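Local atomic coordinates of PHOX (Pseudomonas fluorescens, PDB entry 4A9V), a protein that is an alkaline phosphatase of the PhoX family, a beta-propeller enzyme that hydrolyses phosphate monoesters with a cofactor of iron and calcium ions. Residues G157-L160 against M161-S164. Sequence-based numbering, arbitrary orientation.
Sequences GHEL and MKTS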
loop_
_atom_site.group_PDB
_atom_site.type_symbol
_atom_site.label_atom_id
_atom_site.label_comp_id
_atom_site.label_asym_id
_atom_site.label_seq_id
_atom_site.Cartn_x
_atom_site.Cartn_y
_atom_site.Cartn_z
ATOM N N GLY A 157 20.759 -2.444 15.225
ATOM C CA GLY A 157 21.644 -2.774 16.334
ATOM C C GLY A 157 21.193 -2.246 17.684
ATOM O O GLY A 157 21.877 -2.443 18.682
ATOM N N HIS A 158 20.044 -1.586 17.740
ATOM C CA HIS A 158 19.545 -1.061 19.010
ATOM C C HIS A 158 19.117 -2.187 19.914
ATOM O O HIS A 158 18.646 -3.225 19.447
ATOM C CB HIS A 158 18.375 -0.118 18.773
ATOM C CG HIS A 158 18.041 0.734 19.966
ATOM N ND1 HIS A 158 17.128 0.369 20.885
ATOM C CD2 HIS A 158 18.568 1.948 20.392
ATOM C CE1 HIS A 158 17.052 1.322 21.835
ATOM N NE2 HIS A 158 17.941 2.281 21.535
ATOM N N GLU A 159 19.173 -1.951 21.221
ATOM C CA GLU A 159 18.674 -2.917 22.195
ATOM C C GLU A 159 17.247 -3.390 21.887
ATOM O O GLU A 159 16.942 -4.574 22.021
ATOM C CB GLU A 159 18.725 -2.311 23.595
ATOM C CG GLU A 159 20.109 -2.334 24.228
ATOM C CD GLU A 159 20.718 -3.725 24.271
ATOM O OE1 GLU A 159 20.199 -4.578 25.023
ATOM O OE2 GLU A 159 21.822 -3.899 23.713
ATOM N N LEU A 160 16.379 -2.474 21.468
ATOM C CA LEU A 160 14.979 -2.817 21.200
ATOM C C LEU A 160 14.805 -3.707 19.969
ATOM O O LEU A 160 13.719 -4.234 19.729
ATOM C CB LEU A 160 14.145 -1.552 21.006
ATOM C CG LEU A 160 13.878 -0.738 22.270
ATOM C CD1 LEU A 160 13.186 0.566 21.914
ATOM C CD2 LEU A 160 13.058 -1.540 23.267
ATOM N N MET A 161 15.867 -3.845 19.182
ATOM C CA MET A 161 15.826 -4.613 17.941
ATOM C C MET A 161 16.519 -5.965 18.078
ATOM O O MET A 161 16.641 -6.698 17.106
ATOM C CB MET A 161 16.470 -3.820 16.801
ATOM C CG MET A 161 15.836 -2.464 16.576
ATOM S SD MET A 161 14.153 -2.544 15.916
ATOM C CE MET A 161 14.510 -2.731 14.177
ATOM N N LYS A 162 16.988 -6.277 19.280
ATOM C CA LYS A 162 17.657 -7.543 19.551
ATOM C C LYS A 162 16.672 -8.574 20.095
ATOM O O LYS A 162 15.820 -8.259 20.919
ATOM C CB LYS A 162 18.795 -7.332 20.558
ATOM C CG LYS A 162 19.911 -6.430 20.047
ATOM C CD LYS A 162 20.941 -6.150 21.128
ATOM C CE LYS A 162 22.058 -5.269 20.598
ATOM N NZ LYS A 162 23.103 -5.012 21.626
ATOM N N THR A 163 16.826 -9.817 19.655
ATOM C CA THR A 163 16.011 -10.918 20.145
ATOM C C THR A 163 16.924 -12.094 20.474
ATOM O O THR A 163 18.109 -12.087 20.139
ATOM C CB THR A 163 15.018 -11.382 19.072
ATOM O OG1 THR A 163 15.757 -11.854 17.945
ATOM C CG2 THR A 163 14.092 -10.252 18.656
ATOM N N SER A 164 16.363 -13.157 21.028
ATOM C CA SER A 164 17.163 -14.335 21.332
ATOM C C SER A 164 17.769 -14.938 20.071
ATOM O O SER A 164 18.908 -15.404 20.078
ATOM C CB SER A 164 16.326 -15.388 22.050
ATOM O OG SER A 164 15.183 -15.737 21.293
HETATM O O HOH W 1 24.359 -3.067 19.561
#
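K162 lays its chain back over the turn, crossing the E159 side chain at a slant with CD and CE close to OE2, and its CE reaches 3.4 Å from G157 O. The chain is fully extended beyond CG, and this straight reach brings NZ to 2.7 Å from E159 OE2. The ammonium group meets that oxygen on its syn side, though 34° out of the carboxylate plane, in a salt bridge. A glutamate suits the place because its carboxylate, on a chain long enough to fold back at chi2 (-55°), faces the ammonium one turn on. A water joins in, accepting from K162 NZ and donating to G157 O, so the glycine carbonyl is tied to the same ammonium; with a positive phi, G157 sits where a residue lacking a side chain is at ease. The backbone forms a short 3-10 turn: M161 N donates to H158 O at 2.9 Å, and K162 N to E159 O at 3.2 Å. H158 ND1 accepts from L160 N at 3.0 Å, straight at the hydrogen (173°) but tilted out of the imidazole plane, while NE2 bonds to D363. L160, hydrophobic, packs on helix 364-369, and the buried M161 carries its flexible thioether chain away to N244 and W248. With an alanine here instead of K162, the E159 carboxylate would probably lose its charged mate and be freer to turn, and the water would lose its ammonium donor. At the surface between strands 148-152 and 171-173, away from the metal sites, a 3-10 turn made by backbone bonds is thus braced by an ion pair of the same spacing, its strength likely tempered by solvent.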